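Local coordinates for protein EIAV protease (PDB 1FMB) that probably cleaves the viral polyprotein as a homodimeric retroviral aspartyl protease, captured here with the peptide-like inhibitor HBY-793 in its substrate cleft, at residues A[51-56]-A[79-84]; A[31-36]-A[65-70]. The protein carries 1 engineered substitution. One frame throughout, in Å; residues are numbered along the deposited sequence.

Contact 1: residues A[51-56]-A[79-84]; sequences TGIGGV and RMLVAD. Engineered in segment 51-56: Gly54 (natural residue Ile). With HYB ([2-(2-methyl-propane-2-sulfonylmethyl)-3-naphthalen-1-yl-propionyl-valinyl]-phenylalaninol), chain B.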
ATOM      1  N   THR A  51     -15.085  -2.941 -12.681  1.00 17.21           N
ATOM      2  CA  THR A  51     -15.722  -1.725 -12.146  1.00 21.09           C
ATOM      3  C   THR A  51     -14.825  -0.836 -11.266  1.00 22.02           C
ATOM      4  O   THR A  51     -15.271  -0.208 -10.301  1.00 25.19           O
ATOM      5  CB  THR A  51     -16.798  -2.055 -11.101  1.00 22.32           C
ATOM      6  OG1 THR A  51     -16.191  -2.907 -10.097  1.00 23.69           O
ATOM      7  CG2 THR A  51     -17.976  -2.728 -11.811  1.00 22.49           C
ATOM      8  N   GLY A  52     -13.583  -0.716 -11.578  1.00 14.99           N
ATOM      9  CA  GLY A  52     -12.501   0.069 -11.126  1.00 13.07           C
ATOM     10  C   GLY A  52     -11.894  -0.092  -9.767  1.00 10.93           C
ATOM     11  O   GLY A  52     -12.318  -0.961  -9.013  1.00 13.04           O
ATOM     12  N   ILE A  53     -10.852   0.712  -9.569  1.00 11.12           N
ATOM     13  CA  ILE A  53     -10.228   0.694  -8.239  1.00 11.21           C
ATOM     14  C   ILE A  53     -10.191   2.165  -7.782  1.00 12.73           C
ATOM     15  O   ILE A  53     -10.185   3.115  -8.586  1.00 12.29           O
ATOM     16  CB  ILE A  53      -8.787   0.120  -8.324  1.00 10.42           C
ATOM     17  CG1 ILE A  53      -8.079   0.905  -9.392  1.00 10.54           C
ATOM     18  CG2 ILE A  53      -8.959  -1.388  -8.447  1.00 13.19           C
ATOM     19  CD1 ILE A  53      -6.666   0.385  -9.599  1.00 18.07           C
ATOM     20  N   GLY A  54     -10.105   2.369  -6.456  1.00 12.42           N
ATOM     21  CA  GLY A  54     -10.051   3.718  -5.887  1.00 11.80           C
ATOM     22  C   GLY A  54      -8.733   3.811  -5.148  1.00 10.12           C
ATOM     23  O   GLY A  54      -8.301   2.837  -4.531  1.00 15.17           O
ATOM     24  N   GLY A  55      -8.135   5.001  -5.218  1.00 11.16           N
ATOM     25  CA  GLY A  55      -6.894   5.251  -4.523  1.00 15.19           C
ATOM     26  C   GLY A  55      -6.868   6.755  -4.245  1.00 19.35           C
ATOM     27  O   GLY A  55      -7.871   7.502  -4.253  1.00 18.04           O
ATOM     28  N   VAL A  56      -5.645   7.153  -3.922  0.50 17.96           N
ATOM     29  CA  VAL A  56      -5.396   8.539  -3.571  0.50 20.27           C
ATOM     30  C   VAL A  56      -6.130   9.606  -4.362  0.50 19.42           C
ATOM     31  O   VAL A  56      -6.876  10.381  -3.743  0.50 21.63           O
ATOM     32  CB  VAL A  56      -3.852   8.693  -3.672  0.50 22.69           C
ATOM     33  CG1 VAL A  56      -3.388  10.053  -4.158  0.50 25.18           C
ATOM     34  CG2 VAL A  56      -3.346   8.381  -2.274  0.50 18.94           C
ATOM     35  N   ARG A  79      -7.229 -14.194 -11.183  1.00 16.69           N
ATOM     36  CA  ARG A  79      -7.512 -13.102 -12.064  1.00 19.61           C
ATOM     37  C   ARG A  79      -6.803 -11.876 -11.474  1.00 21.96           C
ATOM     38  O   ARG A  79      -6.692 -11.773 -10.238  1.00 24.87           O
ATOM     39  CB  ARG A  79      -8.977 -12.751 -12.224  1.00 26.22           C
ATOM     40  CG  ARG A  79      -9.581 -13.661 -13.292  1.00 38.03           C
ATOM     41  CD  ARG A  79     -10.427 -12.817 -14.221  1.00 47.50           C
ATOM     42  NE  ARG A  79     -11.617 -13.542 -14.643  1.00 56.08           N
ATOM     43  CZ  ARG A  79     -12.819 -12.955 -14.597  1.00 63.18           C
ATOM     44  NH1 ARG A  79     -13.019 -11.717 -14.156  1.00 62.13           N
ATOM     45  NH2 ARG A  79     -13.868 -13.669 -14.996  1.00 66.46           N
ATOM     46  N   MET A  80      -6.291 -10.977 -12.303  1.00 15.94           N
ATOM     47  CA  MET A  80      -5.644  -9.782 -11.828  1.00 11.77           C
ATOM     48  C   MET A  80      -6.341  -8.620 -12.558  1.00 12.23           C
ATOM     49  O   MET A  80      -6.748  -8.817 -13.705  1.00 12.24           O
ATOM     50  CB  MET A  80      -4.186  -9.674 -12.283  1.00 13.56           C
ATOM     51  CG  MET A  80      -3.253 -10.238 -11.226  1.00 15.40           C
ATOM     52  SD  MET A  80      -1.523 -10.086 -11.678  1.00 16.60           S
ATOM     53  CE  MET A  80      -0.902  -8.553 -10.962  1.00 18.32           C
ATOM     54  N   LEU A  81      -6.467  -7.485 -11.893  1.00  9.61           N
ATOM     55  CA  LEU A  81      -7.043  -6.343 -12.611  1.00 12.60           C
ATOM     56  C   LEU A  81      -5.955  -5.713 -13.466  1.00 10.85           C
ATOM     57  O   LEU A  81      -4.727  -5.934 -13.247  1.00 13.47           O
ATOM     58  CB  LEU A  81      -7.496  -5.269 -11.603  1.00 11.87           C
ATOM     59  CG  LEU A  81      -8.520  -5.800 -10.584  1.00 15.45           C
ATOM     60  CD1 LEU A  81      -8.954  -4.686  -9.644  1.00 19.32           C
ATOM     61  CD2 LEU A  81      -9.716  -6.377 -11.330  1.00 15.15           C
ATOM     62  N   VAL A  82      -6.289  -4.974 -14.514  1.00 12.03           N
ATOM     63  CA  VAL A  82      -5.330  -4.266 -15.388  1.00  8.01           C
ATOM     64  C   VAL A  82      -5.712  -2.770 -15.387  1.00 13.49           C
ATOM     65  O   VAL A  82      -6.900  -2.415 -15.546  1.00 12.94           O
ATOM     66  CB  VAL A  82      -5.335  -4.822 -16.816  1.00 10.14           C
ATOM     67  CG1 VAL A  82      -4.294  -4.054 -17.598  1.00  7.74           C
ATOM     68  CG2 VAL A  82      -5.093  -6.335 -16.805  1.00 13.43           C
ATOM     69  N   ALA A  83      -4.788  -1.853 -15.143  1.00 10.49           N
ATOM     70  CA  ALA A  83      -5.142  -0.416 -15.118  1.00  9.20           C
ATOM     71  C   ALA A  83      -3.978   0.466 -15.449  1.00 10.35           C
ATOM     72  O   ALA A  83      -2.804   0.030 -15.364  1.00 10.90           O
ATOM     73  CB  ALA A  83      -5.738  -0.083 -13.724  1.00 12.20           C
ATOM     74  N   ASP A  84      -4.242   1.735 -15.941  1.00  6.88           N
ATOM     75  CA  ASP A  84      -3.058   2.539 -16.256  1.00 10.47           C
ATOM     76  C   ASP A  84      -2.464   3.162 -14.995  1.00 14.29           C
ATOM     77  O   ASP A  84      -2.675   4.361 -14.753  1.00 17.32           O
ATOM     78  CB  ASP A  84      -3.471   3.731 -17.137  1.00 11.55           C
ATOM     79  CG  ASP A  84      -3.688   3.246 -18.561  1.00 22.82           C
ATOM     80  OD1 ASP A  84      -2.936   2.372 -19.023  1.00 21.99           O
ATOM     81  OD2 ASP A  84      -4.607   3.760 -19.235  1.00 23.33           O
TER
HETATM   82  S1  HYB B 201     -10.444  -0.824  -4.168  0.50 15.61           S
HETATM   83  O2  HYB B 201     -11.234   0.365  -4.328  0.50 19.88           O
HETATM   84  O3  HYB B 201      -9.363  -1.051  -5.070  0.50 19.03           O
HETATM   85  C4  HYB B 201     -11.759   3.677   0.345  0.50 22.25           C
HETATM   86  C5  HYB B 201     -11.479   3.482  -0.974  0.50 22.47           C
HETATM   87  C6  HYB B 201     -10.491   2.496  -1.373  0.50 20.42           C
HETATM   88  C7  HYB B 201      -9.847   1.765  -0.439  0.50 16.97           C
HETATM   89  C8  HYB B 201     -10.121   1.962   1.021  0.50 19.85           C
HETATM   90  C9  HYB B 201     -11.088   2.917   1.362  0.50 22.66           C
HETATM   91  C10 HYB B 201     -11.414   3.140   2.744  0.50 19.04           C
HETATM   92  C11 HYB B 201     -10.765   2.425   3.716  0.50 18.84           C
HETATM   93  C12 HYB B 201      -9.777   1.462   3.370  0.50 23.42           C
HETATM   94  C13 HYB B 201      -9.468   1.237   2.026  0.50 17.94           C
HETATM   95  O14 HYB B 201      -2.562   1.536   0.267  0.50 12.26           O
HETATM   96  C15 HYB B 201      -2.154   2.537  -0.736  0.50  8.24           C
HETATM   97  N16 HYB B 201      -4.157   1.895  -1.954  0.50  8.13           N
HETATM   98  C17 HYB B 201      -3.487   3.057  -1.345  0.50  9.99           C
HETATM   99  C18 HYB B 201      -4.429   3.632  -0.260  0.50  6.21           C
HETATM  100  C19 HYB B 201      -5.642   4.443  -0.665  0.50  6.94           C
HETATM  101  C20 HYB B 201      -6.926   3.901  -0.786  0.50 16.39           C
HETATM  102  C21 HYB B 201      -8.051   4.672  -1.104  0.50 20.94           C
HETATM  103  C22 HYB B 201      -7.886   6.045  -1.320  0.50 21.72           C
HETATM  104  C23 HYB B 201      -6.622   6.616  -1.181  0.50 17.14           C
HETATM  105  C24 HYB B 201      -5.512   5.829  -0.862  0.50 16.26           C
HETATM  106  N25 HYB B 201      -6.650   0.725  -3.267  0.50  9.11           N
HETATM  107  C26 HYB B 201      -5.237   0.493  -3.666  0.50  4.80           C
HETATM  108  C27 HYB B 201      -4.530   1.849  -3.285  0.50  7.43           C
HETATM  109  O28 HYB B 201      -4.263   2.750  -4.065  0.50  8.24           O
HETATM  110  C29 HYB B 201      -5.052   0.110  -5.155  0.50  7.39           C
HETATM  111  C30 HYB B 201      -3.581   0.229  -5.585  0.50  6.71           C
HETATM  112  C31 HYB B 201      -5.609  -1.324  -5.316  0.50  7.05           C
HETATM  113  C32 HYB B 201      -7.410  -0.177  -2.587  0.50  9.72           C
HETATM  114  O33 HYB B 201      -6.980  -1.273  -2.206  0.50 12.45           O
HETATM  115  C34 HYB B 201      -8.835   0.295  -2.231  0.50 12.18           C
HETATM  116  C35 HYB B 201      -8.764   0.714  -0.740  0.50 12.81           C
HETATM  117  C36 HYB B 201      -9.913  -0.813  -2.463  0.50 11.71           C
HETATM  118  C37 HYB B 201     -10.760  -3.610  -4.243  0.50 20.06           C
HETATM  119  C38 HYB B 201     -11.557  -2.283  -4.330  0.50 17.42           C
HETATM  120  C39 HYB B 201     -12.134  -2.197  -5.764  0.50 16.30           C
HETATM  121  C40 HYB B 201     -12.688  -2.209  -3.275  0.50 19.07           C
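The carbonyl of Gly54 takes the inhibitor's valine amide, HYB N25 to Gly54 O being 3.0 Å with an angle of 156° at the hydrogen. The same residue gives its own N-H to the sulfonyl: Gly54 N to HYB O2 is 3.1 Å and more bent, at 145°. With donor and acceptor of one extended residue both used, the inhibitor is held along the backbone; Gly54 itself is engineered, replacing isoleucine. The other sulfonyl oxygen, HYB O3, lies 3.4 Å from Ile53 CG2, and a tert-butyl methyl, HYB C39, comes within 3.5 Å of Gly52 O.

Residues 51-56 form part of the flap, the glycine-rich hairpin that closes over the cleft in retroviral proteases, and Ile53 packs it against strand 74-83. Its CG2 meets Leu81 CD1 at 3.5 Å, where the two branched side chains pass alongside each other, running opposite ways. With chi1 at 52°, CG1 is tucked between the backbone N and C, and the extended chain beyond it brings Ile53 CD1 alongside Ala83 CB at a looser 4.3 Å. CG2 thus lies against both the sulfonyl oxygen and Leu81, while CD1 adds Ala83; Ile53 also packs on Val56 of the second subunit. Within the hairpin, a backbone hydrogen bond pairs Ile53 with Val60 of the returning arm.

Contact 2: residues A[31-36]-A[65-70]; sequences SVLTTA and TPVTIK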
ATOM      1  N   SER A  31      -4.826  -7.149  -6.405  1.00 10.23           N
ATOM      2  CA  SER A  31      -3.594  -6.998  -7.236  1.00  7.21           C
ATOM      3  C   SER A  31      -3.915  -6.373  -8.603  1.00 10.36           C
ATOM      4  O   SER A  31      -4.936  -6.714  -9.193  1.00 13.06           O
ATOM      5  CB  SER A  31      -3.096  -8.397  -7.395  1.00  6.65           C
ATOM      6  OG  SER A  31      -2.623  -8.948  -6.166  1.00  9.91           O
ATOM      7  N   VAL A  32      -3.009  -5.555  -9.110  1.00  7.62           N
ATOM      8  CA  VAL A  32      -3.224  -4.853 -10.368  1.00  8.54           C
ATOM      9  C   VAL A  32      -1.976  -4.855 -11.240  1.00  9.34           C
ATOM     10  O   VAL A  32      -0.863  -4.536 -10.858  1.00  9.46           O
ATOM     11  CB  VAL A  32      -3.511  -3.363 -10.018  1.00 10.23           C
ATOM     12  CG1 VAL A  32      -3.961  -2.612 -11.301  1.00  9.18           C
ATOM     13  CG2 VAL A  32      -4.688  -3.300  -9.031  1.00 16.75           C
ATOM     14  N   LEU A  33      -2.186  -5.247 -12.474  1.00 11.38           N
ATOM     15  CA  LEU A  33      -1.082  -5.233 -13.468  1.00  9.20           C
ATOM     16  C   LEU A  33      -1.264  -3.899 -14.215  1.00 13.57           C
ATOM     17  O   LEU A  33      -2.389  -3.489 -14.604  1.00 11.09           O
ATOM     18  CB  LEU A  33      -1.524  -6.411 -14.306  1.00 16.70           C
ATOM     19  CG  LEU A  33      -0.718  -7.088 -15.381  1.00 26.40           C
ATOM     20  CD1 LEU A  33       0.629  -7.509 -14.772  1.00 23.70           C
ATOM     21  CD2 LEU A  33      -1.551  -8.258 -15.895  1.00 19.54           C
ATOM     22  N   THR A  34      -0.103  -3.287 -14.464  1.00 10.08           N
ATOM     23  CA  THR A  34      -0.155  -2.046 -15.273  1.00 11.06           C
ATOM     24  C   THR A  34      -0.467  -2.475 -16.706  1.00 13.03           C
ATOM     25  O   THR A  34      -0.211  -3.588 -17.182  1.00  9.79           O
ATOM     26  CB  THR A  34       1.137  -1.237 -15.253  1.00 10.53           C
ATOM     27  OG1 THR A  34       2.219  -1.936 -15.951  1.00 15.54           O
ATOM     28  CG2 THR A  34       1.728  -0.928 -13.899  1.00 11.01           C
ATOM     29  N   THR A  35      -1.119  -1.628 -17.496  1.00  9.22           N
ATOM     30  CA  THR A  35      -1.411  -1.970 -18.890  1.00 10.22           C
ATOM     31  C   THR A  35      -0.138  -2.243 -19.730  1.00 10.41           C
ATOM     32  O   THR A  35      -0.246  -3.112 -20.624  1.00 13.92           O
ATOM     33  CB  THR A  35      -2.094  -0.728 -19.496  1.00 14.71           C
ATOM     34  OG1 THR A  35      -3.254  -0.423 -18.699  1.00 14.35           O
ATOM     35  CG2 THR A  35      -2.454  -1.002 -20.951  1.00 20.38           C
ATOM     36  N   ALA A  36       0.961  -1.557 -19.480  1.00 13.02           N
ATOM     37  CA  ALA A  36       2.238  -1.686 -20.178  1.00 15.74           C
ATOM     38  C   ALA A  36       2.729  -3.111 -19.885  1.00 17.41           C
ATOM     39  O   ALA A  36       3.157  -3.763 -20.833  1.00 13.41           O
ATOM     40  CB  ALA A  36       3.333  -0.738 -19.733  1.00 16.73           C
ATOM     41  N   THR A  65      -8.243 -10.010 -15.944  1.00 12.63           N
ATOM     42  CA  THR A  65      -7.668 -10.978 -16.920  1.00 12.53           C
ATOM     43  C   THR A  65      -7.096 -12.166 -16.185  1.00 10.66           C
ATOM     44  O   THR A  65      -6.559 -11.990 -15.087  1.00 13.67           O
ATOM     45  CB  THR A  65      -6.619 -10.251 -17.770  1.00 13.03           C
ATOM     46  OG1 THR A  65      -6.278 -11.031 -18.934  1.00 14.78           O
ATOM     47  CG2 THR A  65      -5.285  -9.892 -17.087  1.00 10.34           C
ATOM     48  N   PRO A  66      -7.184 -13.388 -16.690  1.00 12.79           N
ATOM     49  CA  PRO A  66      -6.699 -14.599 -16.029  1.00 12.82           C
ATOM     50  C   PRO A  66      -5.192 -14.688 -16.160  1.00 11.32           C
ATOM     51  O   PRO A  66      -4.555 -14.341 -17.180  1.00 12.49           O
ATOM     52  CB  PRO A  66      -7.464 -15.788 -16.678  1.00 14.20           C
ATOM     53  CG  PRO A  66      -8.019 -15.232 -17.953  1.00 18.16           C
ATOM     54  CD  PRO A  66      -7.829 -13.739 -17.963  1.00 13.16           C
ATOM     55  N   VAL A  67      -4.543 -15.044 -15.030  1.00 11.67           N
ATOM     56  CA  VAL A  67      -3.103 -15.125 -15.033  1.00 11.45           C
ATOM     57  C   VAL A  67      -2.675 -16.343 -14.191  1.00 12.49           C
ATOM     58  O   VAL A  67      -3.419 -16.922 -13.434  1.00 13.34           O
ATOM     59  CB  VAL A  67      -2.320 -13.914 -14.434  1.00 13.17           C
ATOM     60  CG1 VAL A  67      -2.516 -12.569 -15.161  1.00 12.69           C
ATOM     61  CG2 VAL A  67      -2.650 -13.716 -12.946  1.00 12.32           C
ATOM     62  N   THR A  68      -1.483 -16.823 -14.456  1.00 12.80           N
ATOM     63  CA  THR A  68      -0.784 -17.852 -13.718  1.00 14.00           C
ATOM     64  C   THR A  68       0.472 -17.140 -13.165  1.00 11.57           C
ATOM     65  O   THR A  68       1.347 -16.552 -13.832  1.00 13.09           O
ATOM     66  CB  THR A  68      -0.260 -19.007 -14.594  1.00 16.42           C
ATOM     67  OG1 THR A  68      -1.483 -19.644 -14.978  1.00 18.85           O
ATOM     68  CG2 THR A  68       0.432 -19.955 -13.625  1.00 17.73           C
ATOM     69  N   ILE A  69       0.613 -17.200 -11.833  1.00 12.20           N
ATOM     70  CA  ILE A  69       1.767 -16.570 -11.194  1.00 14.60           C
ATOM     71  C   ILE A  69       2.656 -17.669 -10.592  1.00 13.37           C
ATOM     72  O   ILE A  69       2.075 -18.534  -9.969  1.00 12.00           O
ATOM     73  CB  ILE A  69       1.364 -15.614 -10.051  1.00 21.86           C
ATOM     74  CG1 ILE A  69       0.595 -14.440 -10.694  1.00 22.04           C
ATOM     75  CG2 ILE A  69       2.535 -15.048  -9.263  1.00 20.77           C
ATOM     76  CD1 ILE A  69       0.011 -13.510  -9.664  1.00 21.77           C
ATOM     77  N   LYS A  70       3.952 -17.574 -10.825  1.00 13.99           N
ATOM     78  CA  LYS A  70       4.859 -18.560 -10.255  1.00 18.26           C
ATOM     79  C   LYS A  70       5.898 -17.809  -9.419  1.00 15.97           C
ATOM     80  O   LYS A  70       6.555 -16.820  -9.741  1.00 16.31           O
ATOM     81  CB  LYS A  70       5.348 -19.472 -11.373  1.00 19.75           C
TER
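Leu33 reaches residues 65-70 through one methyl, and the contact is wholly apolar. Its CD2 stands 4.2 Å from Thr65 CG2 and 4.5 Å from Val67 CG1, so a single leucine branch bridges two alternate residues on the same side of the strand. CG lies anti to the backbone N (chi1 -170°), which extends the leucine toward that strand while the two backbones stay well apart, with Leu33 CA and Thr65 CA 9.4 Å from each other.

Several polar side chains bond outside the pair of segments. Thr65 OG1 hydrogen-bonds to Arg46 O, leaving its methyl for Leu33. Next to Leu33, Thr34 is the N-cap of helix 35-40, its OG1 bonded to His37 N. Ser31 OG is held by both Gly91 N and Asp93 OD1.

Spacing of this kind fits two strands that share a neighbour: strand 74-83 runs between them, parallel to 32-34 and antiparallel to 58-71. Tyr38 of helix 35-40 touches both Leu33 and Thr65. Toward the far end of the 65-70 segment, Ile69 packs on Ile94 of helix 92-97, which Ser31 also meets.

Strand 74-83 joins the two contacts, whose centres lie 11 Å apart. Its Leu81 faces the flap in contact 1 and offers its backbone oxygen to contact 2, Leu81 O to Leu33 N being 2.7 Å, probably a hydrogen bond. Val82 packs into contact 2, its CG2 3.6 Å from Thr65 CG2. Just past the strand's end, Asp84 OD1 and Thr35 OG1 are 2.8 Å apart and bonded. Contact 1 handles the inhibitor directly; in contact 2 the Leu33 side chain stays about 11 Å from it. Still, segment 31-36 directly follows pocket residues Asp29 and Thr30, and the inhibitor also bonds Asp25 of the second subunit, consistent with the catalytic aspartate of this family.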